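Local coordinates for periplasmic binding protein/LacI transcriptional regulator (Shewanella sp. ANA-3, PDB 5OCP) that binds alpha- and beta-L-arabinofuranose and probably delivers the sugar to the membrane components of an arabinose ABC transporter, at residues D253-D256 with A257-G261; D264-K267 with L268-T271. All coordinates share one frame; numbering follows the deposited sequence.

Contact 1 of 2, residues D253-D256 with A257-G261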
# COMPACT_ATOMS: atom_id res chain seq x y z
N ASP A 253 -18.31 7.49 5.61
CA ASP A 253 -18.78 8.21 6.80
C ASP A 253 -18.58 9.68 6.70
O ASP A 253 -19.47 10.47 7.03
CB ASP A 253 -18.02 7.76 8.06
CG ASP A 253 -18.37 6.35 8.49
OD1 ASP A 253 -19.48 5.86 8.22
OD2 ASP A 253 -17.50 5.73 9.16
N ALA A 254 -17.39 10.09 6.25
CA ALA A 254 -17.10 11.47 6.01
C ALA A 254 -18.02 12.06 4.95
O ALA A 254 -18.54 13.18 5.16
CB ALA A 254 -15.67 11.66 5.60
N ILE A 255 -18.25 11.29 3.90
CA ILE A 255 -19.18 11.79 2.83
C ILE A 255 -20.61 11.92 3.39
O ILE A 255 -21.22 12.99 3.25
CB ILE A 255 -19.14 10.90 1.66
CG1 ILE A 255 -17.80 11.11 0.90
CG2 ILE A 255 -20.35 11.11 0.73
CD1 ILE A 255 -17.40 9.91 0.08
N ASP A 256 -21.09 10.87 4.04
CA ASP A 256 -22.43 10.89 4.69
C ASP A 256 -22.65 12.09 5.62
O ASP A 256 -23.63 12.83 5.50
CB ASP A 256 -22.73 9.55 5.34
CG ASP A 256 -24.24 9.35 5.63
OD1 ASP A 256 -25.07 9.54 4.69
OD2 ASP A 256 -24.59 8.99 6.79
N ALA A 257 -21.70 12.36 6.48
CA ALA A 257 -21.71 13.55 7.31
C ALA A 257 -21.72 14.86 6.58
O ALA A 257 -22.49 15.80 6.93
CB ALA A 257 -20.55 13.47 8.28
N TYR A 258 -20.91 14.96 5.52
CA TYR A 258 -20.85 16.19 4.78
C TYR A 258 -22.23 16.48 4.13
O TYR A 258 -22.65 17.65 4.10
CB TYR A 258 -19.78 16.09 3.70
CG TYR A 258 -19.78 17.25 2.76
CD1 TYR A 258 -19.12 18.40 3.07
CD2 TYR A 258 -20.52 17.22 1.57
CE1 TYR A 258 -19.12 19.47 2.24
CE2 TYR A 258 -20.54 18.31 0.72
CZ TYR A 258 -19.86 19.42 1.08
OH TYR A 258 -19.82 20.53 0.31
N LEU A 259 -22.84 15.44 3.59
CA LEU A 259 -24.10 15.56 2.83
C LEU A 259 -25.25 15.93 3.80
O LEU A 259 -26.06 16.82 3.50
CB LEU A 259 -24.40 14.26 2.08
CG LEU A 259 -23.45 13.88 0.90
CD1 LEU A 259 -23.89 12.58 0.24
CD2 LEU A 259 -23.29 14.97 -0.15
N LYS A 260 -25.24 15.31 4.97
CA LYS A 260 -26.14 15.69 6.05
C LYS A 260 -25.92 17.06 6.66
O LYS A 260 -26.75 17.49 7.47
CB LYS A 260 -26.10 14.64 7.14
CG LYS A 260 -26.67 13.34 6.68
CD LYS A 260 -26.61 12.29 7.76
CE LYS A 260 -27.08 10.95 7.22
NZ LYS A 260 -28.46 11.06 6.66
N GLY A 261 -24.86 17.79 6.28
CA GLY A 261 -24.68 19.18 6.72
C GLY A 261 -23.68 19.42 7.85
O GLY A 261 -23.56 20.57 8.35

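Contact 2 of 2, residues D264-K267 with L268-T271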
# COMPACT_ATOMS: atom_id res chain seq x y z
N ASP A 264 -17.82 20.40 10.84
CA ASP A 264 -16.50 20.10 11.47
C ASP A 264 -15.89 18.74 11.04
O ASP A 264 -16.37 17.67 11.46
CB ASP A 264 -16.61 20.16 13.01
CG ASP A 264 -15.32 19.69 13.73
OD1 ASP A 264 -14.19 20.13 13.36
OD2 ASP A 264 -15.46 18.86 14.67
N GLN A 265 -14.86 18.80 10.20
CA GLN A 265 -14.23 17.61 9.61
C GLN A 265 -12.71 17.76 9.52
O GLN A 265 -12.21 18.60 8.81
CB GLN A 265 -14.75 17.37 8.20
CG GLN A 265 -14.13 16.19 7.50
CD GLN A 265 -14.45 14.86 8.13
OE1 GLN A 265 -15.62 14.44 8.22
NE2 GLN A 265 -13.39 14.13 8.54
N ALA A 266 -12.01 16.90 10.23
CA ALA A 266 -10.56 16.87 10.14
C ALA A 266 -10.12 16.48 8.75
O ALA A 266 -10.80 15.69 8.12
CB ALA A 266 -9.99 15.90 11.13
N LYS A 267 -8.95 16.96 8.36
CA LYS A 267 -8.39 16.79 7.03
C LYS A 267 -7.64 15.49 6.87
O LYS A 267 -7.42 15.05 5.74
CB LYS A 267 -7.48 17.96 6.64
CG LYS A 267 -8.27 19.26 6.55
CD LYS A 267 -9.15 19.23 5.34
CE LYS A 267 -9.75 20.60 5.05
NZ LYS A 267 -10.73 20.55 3.91
N LEU A 268 -7.28 14.87 7.97
CA LEU A 268 -6.66 13.50 7.95
C LEU A 268 -7.16 12.67 9.05
O LEU A 268 -7.14 13.13 10.21
CB LEU A 268 -5.10 13.65 8.08
CG LEU A 268 -4.30 12.35 8.17
CD1 LEU A 268 -4.47 11.53 6.88
CD2 LEU A 268 -2.81 12.67 8.38
N ILE A 269 -7.63 11.43 8.75
CA ILE A 269 -8.14 10.48 9.70
C ILE A 269 -7.23 9.23 9.43
O ILE A 269 -7.18 8.71 8.28
CB ILE A 269 -9.58 10.09 9.36
CG1 ILE A 269 -10.53 11.30 9.36
CG2 ILE A 269 -10.01 8.99 10.25
CD1 ILE A 269 -10.53 11.99 10.65
N SER A 270 -6.48 8.80 10.42
CA SER A 270 -5.47 7.81 10.17
C SER A 270 -5.37 6.77 11.27
O SER A 270 -5.37 7.12 12.43
CB SER A 270 -4.16 8.56 9.99
OG SER A 270 -3.05 7.68 9.74
N THR A 271 -5.11 5.50 10.88
CA THR A 271 -4.79 4.44 11.83
C THR A 271 -3.81 3.52 11.09
O THR A 271 -3.99 3.36 9.86
CB THR A 271 -6.02 3.57 12.23
OG1 THR A 271 -6.95 4.39 12.95
CG2 THR A 271 -5.66 2.43 13.11

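Contact 1 of 2, residues D253-D256 with A257-G261
Asp-256 O receives the backbone N of Lys-260 at 3.0 Å, with an N-H...O angle of 168°, one of four successive i to i+4 bonds, from Ala-257 N to Asp-253 O through to this one. They belong to the last turns of helix 248-259 and its exit, and the helix packs on the parallel sheet of the N-terminal lobe of a type I periplasmic binding fold. The lysine chain leans over the same carbonyl, its CG 3.3 Å from Asp-256 O, and then meets the carboxylate of the same residue. There the touching atom is the methylene: Lys-260 CE lies 3.2 Å from Asp-256 OD2. A bend at the last torsion (chi4 -57°) turns the ammonium aside, so that NZ stays 4.2 Å from Asp-256 OD1, close enough that the charges probably still attract, but beyond a salt bridge. Asp-253, one turn earlier, does form one, to Arg-29.

On another side of the helix the contact is apolar. Ile-255 CG2, anti to its own N, leans forward along the axis, and Leu-259 lies alongside; the two chains meet at CG2 and CD1, 3.9 Å apart. Ile-255 also reaches Ala-59 and Ile-61 of strand 59-62, joining helix to sheet, and Tyr-258 rests on Pro-83 and Leu-100.

The helix stops in a Schellman motif at Gly-261, whose positive phi would jam a beta carbon against the carbonyl O of Lys-260; Gly-261 N turns back to Tyr-258 O at 3.1 Å.

Contact 2 of 2, residues D264-K267 with L268-T271
Between Ala-266 and Ile-269 the backbone kinks at Lys-267, where psi falls to -17°, and straightens again at Leu-268 as the strand begins. Across the kink a methyl from before it meets a side chain from after it: Ala-266 CB touches Ile-269 CD1 at 4.0 Å. Ile-269 reaches back with its longer branch, CG1 lying beside its own N, and the same branch runs into the amide of Gln-265. The two chains cross at about a right angle, with Gln-265 NE2 4.1 Å from both CG1 and CD1 of Ile-269.

What fixes that amide is a bond to the next residue along the chain. Bent at chi2 (65°), Gln-265 curls round so that NE2 donates to Ala-266 O at 3.1 Å, nearly straight at 165°; the donor lies in the carbonyl plane on a lone pair, the oxygen lies in turn in the plane of the amide, and Thr-101 OG1 is hydrogen-bonded to the same oxygen.

This is the lead-in to an edge strand: 268-270 lies parallel to strand 101-104 at one margin of the N-terminal lobe sheet, held by backbone bonds from Lys-267 and Ile-269 to Arg-102 and from Ile-269 to Ala-104, while the Ile-269 side chain packs against Thr-101 and Ile-103. An alanine in place of Gln-265 would probably leave Ala-266 O without its amide donor, with Thr-101 OG1 as its remaining side-chain partner here, and leave the Ile-269 branch without the NE2 it packs against.

Lys-267 sends its ammonium to the carbonyl oxygens of Asp-96 and Phe-99, with a cation-pi contact to the Phe-99 ring.

In the fold
The chain builds strands 59-62 and 101-104 of the N-terminal lobe early, passes into the other lobe, and returns after strand 239-242 as helix 248-259. Contact 1 lies at the far end of that helix and finishes it; a short loop then leads to contact 2, where the chain enters strand 268-270 at the sheet margin before crossing again to strand 275-277. Both contacts are local and stand in series, so neither encloses a long loop, nests in the other or crosses it. Their centres are about 13 Å apart, yet they meet directly: Ala-254 CB packs 3.8 Å from Gln-265 OE1, joining helix to strand lead-in.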